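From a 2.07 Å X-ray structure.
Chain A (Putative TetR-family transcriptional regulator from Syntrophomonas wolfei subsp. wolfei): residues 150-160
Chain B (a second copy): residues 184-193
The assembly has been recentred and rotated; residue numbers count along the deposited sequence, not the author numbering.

Chain A (150-160) NVPVSPIAHSI
Chain B 184-193: EMVLSFHKTL

Two copies of a putative TetR-family regulator meet here through a loop and helix of chain A and a helix of chain B. A:Asn150 (phi/psi -80/82) leads into an extended A:Val151 (-118/165) and A:Pro152 (-56/133); A:Val153 has phi/psi -86/-41, and by A:Ser154 the chain is helical, near -62/-40, as is all of B:Glu184 to B:Leu193. The helices cross almost at right angles (-85°), their axes 8.4 Å apart at closest approach. Such a crossing confines the tight packing to a small patch, where A:Pro155 CA lies 5.0 Å from B:Met185 CA; at the loop, A:Val151 CA and B:Thr192 CA are 7.1 Å apart. The stretches bury 495 Å² together.

Apolar packing centres on A:Pro155. Its CA-to-CB bond points toward chain B, and its compact ring, C-gamma exo, fits where the backbones are close: CB is 3.5 Å from B:Met185 O, 4.0 Å from B:Met185 CG and 4.1 Å from B:Phe189 CB. B:Phe189 (chi1 158°, t; chi2 74°) lies beside it, its CD1 3.3 Å from A:Ser159 CB, a tight contact against a small side chain. A:Ile156 (m, m) starts sideways, but its end comes nearer: CD1 meets the edge of the phenyl ring, 4.3 Å from B:Phe189 CD1, and lies 3.7 Å from B:Thr192 CG2.

The aromatic contact belongs to B:Met185, a selenomethionine (t, t, m at -68°). Its long, unbranched chain carries CE over one face of the A:His158 imidazole, 3.5 Å from the ring centroid and 11° off the normal, a CH-pi contact; SE follows at 4.0 Å from that centroid, 21° off. The imidazole (chi1 -78°, m; chi2 88°) is held by its own helix, ND1 donating to A:Ser154 O at 2.8 Å, while NE2 is hydrogen-bonded elsewhere in the structure.

No direct hydrogen bond joins the stretches; a water does the polar work. It donates to A:Pro152 O (2.7 Å), a carbonyl left outside the helix's own bonding, and hydrogen-bonds to B:Ser188 OG (2.9 Å) and B:Thr192 OG1 (2.9 Å). B:Ser188 (t) and B:Thr192 (m), one turn apart and both directed toward chain A, are spaced to share it.

Two further side chains hydrogen-bond within their own stretch. A:Ser159 (p) donates OG to A:Ile156 O at 2.8 Å, turning its hydroxyl back to its own helix. B:Lys191 (t, t, p, p) curls so that NZ donates to B:Thr192 OG1 at 3.0 Å; its end also packs against A:Val151 (m), with NZ 3.3 Å from CG1.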

ATOM      1  N   ASN A 150      -0.117  -3.077  25.927  1.00 20.45           N
ATOM      2  CA  ASN A 150      -1.327  -2.322  25.802  1.00 17.29           C
ATOM      3  C   ASN A 150      -1.024  -1.058  25.022  1.00 15.87           C
ATOM      4  O   ASN A 150      -0.814  -0.020  25.589  1.00 17.98           O
ATOM      5  CB  ASN A 150      -1.872  -1.992  27.205  1.00 16.05           C
ATOM      6  CG  ASN A 150      -3.262  -1.339  27.169  1.00 18.78           C
ATOM      7  OD1 ASN A 150      -3.924  -1.262  26.137  1.00 25.35           O
ATOM      8  ND2 ASN A 150      -3.701  -0.879  28.310  1.00 27.65           N
ATOM      9  N   VAL A 151      -0.994  -1.166  23.711  1.00 19.24           N
ATOM     10  CA  VAL A 151      -0.748  -0.019  22.847  1.00 22.00           C
ATOM     11  C   VAL A 151      -1.968   0.201  21.963  1.00 21.88           C
ATOM     12  O   VAL A 151      -2.797  -0.689  21.826  1.00 24.61           O
ATOM     13  CB  VAL A 151       0.509  -0.263  21.974  1.00 24.06           C
ATOM     14  CG1 VAL A 151       1.752  -0.333  22.881  1.00 17.41           C
ATOM     15  CG2 VAL A 151       0.341  -1.533  21.102  1.00 16.95           C
ATOM     16  N   PRO A 152      -2.068   1.378  21.332  1.00 24.75           N
ATOM     17  CA  PRO A 152      -3.174   1.549  20.402  1.00 22.87           C
ATOM     18  C   PRO A 152      -3.179   0.474  19.314  1.00 22.53           C
ATOM     19  O   PRO A 152      -2.162   0.229  18.695  1.00 18.00           O
ATOM     20  CB  PRO A 152      -2.917   2.953  19.843  1.00 25.12           C
ATOM     21  CG  PRO A 152      -2.289   3.675  21.005  1.00 21.69           C
ATOM     22  CD  PRO A 152      -1.279   2.622  21.444  1.00 22.94           C
ATOM     23  N   VAL A 153      -4.337  -0.122  19.069  1.00 22.87           N
ATOM     24  CA  VAL A 153      -4.442  -1.329  18.242  1.00 21.82           C
ATOM     25  C   VAL A 153      -4.550  -0.998  16.764  1.00 20.45           C
ATOM     26  O   VAL A 153      -3.953  -1.669  15.938  1.00 18.96           O
ATOM     27  CB  VAL A 153      -5.695  -2.144  18.644  1.00 23.90           C
ATOM     28  CG1 VAL A 153      -5.899  -3.348  17.723  1.00 23.03           C
ATOM     29  CG2 VAL A 153      -5.570  -2.591  20.068  1.00 18.55           C
ATOM     30  N   SER A 154      -5.316   0.024  16.411  1.00 21.18           N
ATOM     31  CA  SER A 154      -5.558   0.336  15.009  1.00 21.06           C
ATOM     32  C   SER A 154      -4.280   0.562  14.187  1.00 22.77           C
ATOM     33  O   SER A 154      -4.177   0.029  13.092  1.00 22.93           O
ATOM     34  CB  SER A 154      -6.503   1.527  14.857  1.00 23.08           C
ATOM     35  OG  SER A 154      -6.628   1.835  13.493  1.00 23.82           O
ATOM     36  N   PRO A 155      -3.291   1.307  14.715  1.00 22.12           N
ATOM     37  CA  PRO A 155      -2.006   1.402  13.979  1.00 21.66           C
ATOM     38  C   PRO A 155      -1.328   0.058  13.720  1.00 23.03           C
ATOM     39  O   PRO A 155      -0.704  -0.152  12.655  1.00 23.44           O
ATOM     40  CB  PRO A 155      -1.123   2.248  14.898  1.00 22.23           C
ATOM     41  CG  PRO A 155      -2.119   3.017  15.838  1.00 24.66           C
ATOM     42  CD  PRO A 155      -3.266   2.049  15.989  1.00 23.20           C
ATOM     43  N   ILE A 156      -1.419  -0.863  14.667  1.00 22.74           N
ATOM     44  CA  ILE A 156      -0.849  -2.192  14.433  1.00 20.14           C
ATOM     45  C   ILE A 156      -1.593  -2.975  13.349  1.00 19.43           C
ATOM     46  O   ILE A 156      -0.961  -3.597  12.489  1.00 22.78           O
ATOM     47  CB  ILE A 156      -0.735  -3.046  15.712  1.00 22.10           C
ATOM     48  CG1 ILE A 156      -0.009  -2.281  16.849  1.00 17.79           C
ATOM     49  CG2 ILE A 156      -0.001  -4.337  15.404  1.00 16.65           C
ATOM     50  CD1 ILE A 156       1.226  -1.562  16.454  1.00 21.94           C
ATOM     51  N   ALA A 157      -2.913  -2.912  13.342  1.00 20.25           N
ATOM     52  CA  ALA A 157      -3.732  -3.640  12.355  1.00 19.42           C
ATOM     53  C   ALA A 157      -3.476  -3.057  10.967  1.00 18.80           C
ATOM     54  O   ALA A 157      -3.269  -3.789   9.988  1.00 16.35           O
ATOM     55  CB  ALA A 157      -5.203  -3.552  12.749  1.00 18.35           C
ATOM     56  N   HIS A 158      -3.406  -1.727  10.902  1.00 15.81           N
ATOM     57  CA  HIS A 158      -3.050  -1.050   9.670  1.00 20.21           C
ATOM     58  C   HIS A 158      -1.640  -1.418   9.193  1.00 23.24           C
ATOM     59  O   HIS A 158      -1.431  -1.648   7.998  1.00 24.15           O
ATOM     60  CB  HIS A 158      -3.177   0.476   9.818  1.00 22.72           C
ATOM     61  CG  HIS A 158      -4.579   0.976   9.732  1.00 21.92           C
ATOM     62  ND1 HIS A 158      -5.409   1.077  10.828  1.00 22.34           N
ATOM     63  CD2 HIS A 158      -5.292   1.436   8.676  1.00 25.13           C
ATOM     64  CE1 HIS A 158      -6.567   1.592  10.455  1.00 23.79           C
ATOM     65  NE2 HIS A 158      -6.528   1.807   9.150  1.00 26.49           N
ATOM     66  N   SER A 159      -0.675  -1.549  10.108  1.00 23.73           N
ATOM     67  CA  SER A 159       0.669  -1.933   9.676  1.00 18.52           C
ATOM     68  C   SER A 159       0.750  -3.329   9.118  1.00 20.51           C
ATOM     69  O   SER A 159       1.499  -3.563   8.145  1.00 21.02           O
ATOM     70  CB  SER A 159       1.698  -1.732  10.802  1.00 23.44           C
ATOM     71  OG  SER A 159       1.649  -2.726  11.810  1.00 21.91           O
ATOM     72  N   ILE A 160      -0.026  -4.256   9.699  1.00 19.90           N
ATOM     73  CA  ILE A 160      -0.117  -5.646   9.196  1.00 22.59           C
ATOM     74  C   ILE A 160      -0.721  -5.650   7.802  1.00 22.16           C
ATOM     75  O   ILE A 160      -0.117  -6.155   6.856  1.00 22.69           O
ATOM     76  CB  ILE A 160      -0.945  -6.546  10.116  1.00 21.95           C
ATOM     77  CG1 ILE A 160      -0.303  -6.621  11.514  1.00 23.82           C
ATOM     78  CG2 ILE A 160      -1.067  -7.931   9.492  1.00 18.20           C
ATOM     79  CD1 ILE A 160      -1.250  -7.269  12.597  1.00 21.25           C
TER
ATOM     80  N   GLU B 184      -0.768  10.593  13.610  1.00 23.28           N
ATOM     81  CA  GLU B 184      -0.812   9.845  14.899  1.00 24.35           C
ATOM     82  C   GLU B 184      -0.651   8.340  14.688  1.00 25.91           C
ATOM     83  O   GLU B 184       0.106   7.692  15.398  1.00 24.83           O
ATOM     84  CB  GLU B 184      -2.106  10.131  15.688  1.00 27.99           C
ATOM     85  CG  GLU B 184      -2.314   9.228  16.917  1.00 34.13           C
HETATM   86  N   MSE B 185      -1.357   7.795  13.701  1.00 25.25           N
HETATM   87  CA  MSE B 185      -1.274   6.360  13.418  1.00 24.75           C
HETATM   88  C   MSE B 185       0.152   5.960  13.124  1.00 24.92           C
HETATM   89  O   MSE B 185       0.651   4.955  13.639  1.00 29.11           O
HETATM   90  CB  MSE B 185      -2.138   6.028  12.195  1.00 22.29           C
HETATM   91  CG  MSE B 185      -2.049   4.565  11.709  1.00 24.23           C
HETATM   92 SE   MSE B 185      -3.095   4.350  10.117  0.75 36.55          SE
HETATM   93  CE  MSE B 185      -4.803   4.595  10.956  1.00 30.20           C
ATOM     94  N   VAL B 186       0.781   6.715  12.227  1.00 23.09           N
ATOM     95  CA  VAL B 186       2.092   6.385  11.784  1.00 22.46           C
ATOM     96  C   VAL B 186       3.073   6.459  12.954  1.00 22.46           C
ATOM     97  O   VAL B 186       3.888   5.571  13.131  1.00 23.35           O
ATOM     98  CB  VAL B 186       2.504   7.260  10.604  1.00 24.68           C
ATOM     99  CG1 VAL B 186       3.949   7.125  10.344  1.00 13.88           C
ATOM    100  CG2 VAL B 186       1.684   6.911   9.294  1.00 17.50           C
ATOM    101  N   LEU B 187       2.982   7.486  13.779  1.00 23.73           N
ATOM    102  CA  LEU B 187       3.900   7.622  14.930  1.00 24.51           C
ATOM    103  C   LEU B 187       3.654   6.555  15.972  1.00 21.93           C
ATOM    104  O   LEU B 187       4.579   6.025  16.564  1.00 22.73           O
ATOM    105  CB  LEU B 187       3.756   8.997  15.595  1.00 23.98           C
ATOM    106  CG  LEU B 187       3.992  10.205  14.696  1.00 24.63           C
ATOM    107  CD1 LEU B 187       3.720  11.526  15.506  1.00 18.91           C
ATOM    108  CD2 LEU B 187       5.355  10.147  14.076  1.00 30.60           C
ATOM    109  N   SER B 188       2.396   6.231  16.188  1.00 22.50           N
ATOM    110  CA  SER B 188       2.063   5.195  17.160  1.00 23.05           C
ATOM    111  C   SER B 188       2.634   3.876  16.723  1.00 21.80           C
ATOM    112  O   SER B 188       3.231   3.190  17.523  1.00 20.76           O
ATOM    113  CB  SER B 188       0.555   5.045  17.331  1.00 19.45           C
ATOM    114  OG  SER B 188       0.282   4.054  18.325  1.00 20.20           O
ATOM    115  N   PHE B 189       2.449   3.507  15.442  1.00 20.15           N
ATOM    116  CA  PHE B 189       3.022   2.252  14.975  1.00 19.19           C
ATOM    117  C   PHE B 189       4.560   2.173  15.158  1.00 19.08           C
ATOM    118  O   PHE B 189       5.124   1.109  15.573  1.00 21.41           O
ATOM    119  CB  PHE B 189       2.693   2.020  13.489  1.00 18.63           C
ATOM    120  CG  PHE B 189       3.653   1.077  12.826  1.00 25.71           C
ATOM    121  CD1 PHE B 189       3.585  -0.273  13.097  1.00 28.19           C
ATOM    122  CD2 PHE B 189       4.673   1.539  12.007  1.00 21.53           C
ATOM    123  CE1 PHE B 189       4.494  -1.147  12.535  1.00 22.73           C
ATOM    124  CE2 PHE B 189       5.559   0.651  11.397  1.00 29.63           C
ATOM    125  CZ  PHE B 189       5.482  -0.676  11.668  1.00 22.74           C
ATOM    126  N   HIS B 190       5.265   3.248  14.804  1.00 19.52           N
ATOM    127  CA  HIS B 190       6.746   3.243  14.926  1.00 24.13           C
ATOM    128  C   HIS B 190       7.208   3.159  16.378  1.00 24.08           C
ATOM    129  O   HIS B 190       8.208   2.486  16.684  1.00 26.58           O
ATOM    130  CB  HIS B 190       7.376   4.429  14.208  1.00 20.61           C
ATOM    131  CG  HIS B 190       7.302   4.312  12.724  1.00 25.54           C
ATOM    132  ND1 HIS B 190       6.243   4.808  11.995  1.00 21.40           N
ATOM    133  CD2 HIS B 190       8.126   3.722  11.836  1.00 22.86           C
ATOM    134  CE1 HIS B 190       6.433   4.546  10.717  1.00 28.17           C
ATOM    135  NE2 HIS B 190       7.565   3.886  10.591  1.00 22.50           N
ATOM    136  N   LYS B 191       6.427   3.755  17.288  1.00 30.37           N
ATOM    137  CA  LYS B 191       6.681   3.619  18.721  1.00 28.21           C
ATOM    138  C   LYS B 191       6.580   2.163  19.156  1.00 26.25           C
ATOM    139  O   LYS B 191       7.491   1.627  19.796  1.00 24.89           O
ATOM    140  CB  LYS B 191       5.747   4.492  19.558  1.00 30.89           C
ATOM    141  CG  LYS B 191       5.844   4.219  21.106  1.00 40.90           C
ATOM    142  CD  LYS B 191       4.534   4.569  21.883  1.00 53.15           C
ATOM    143  CE  LYS B 191       3.295   3.713  21.471  1.00 55.55           C
ATOM    144  NZ  LYS B 191       3.396   2.244  21.743  1.00 46.25           N
ATOM    145  N   THR B 192       5.473   1.531  18.811  1.00 23.56           N
ATOM    146  CA  THR B 192       5.292   0.115  19.143  1.00 25.08           C
ATOM    147  C   THR B 192       6.345  -0.781  18.489  1.00 22.23           C
ATOM    148  O   THR B 192       6.825  -1.742  19.106  1.00 23.43           O
ATOM    149  CB  THR B 192       3.923  -0.377  18.736  1.00 24.27           C
ATOM    150  OG1 THR B 192       2.923   0.389  19.420  1.00 25.61           O
ATOM    151  CG2 THR B 192       3.737  -1.825  19.093  1.00 21.67           C
ATOM    152  N   LEU B 193       6.686  -0.496  17.242  1.00 21.67           N
ATOM    153  CA  LEU B 193       7.740  -1.259  16.543  1.00 19.00           C
ATOM    154  C   LEU B 193       9.078  -1.198  17.286  1.00 22.64           C
ATOM    155  O   LEU B 193       9.808  -2.216  17.407  1.00 23.21           O
ATOM    156  CB  LEU B 193       7.908  -0.755  15.085  1.00 16.71           C
ATOM    157  CG  LEU B 193       9.101  -1.209  14.240  1.00 22.73           C
ATOM    158  CD1 LEU B 193       9.083  -2.713  14.175  1.00 23.01           C
ATOM    159  CD2 LEU B 193       9.119  -0.541  12.783  1.00 15.98           C
TER
HETATM  160  O   HOH W   1       0.362   1.204  18.291  1.00 19.63           O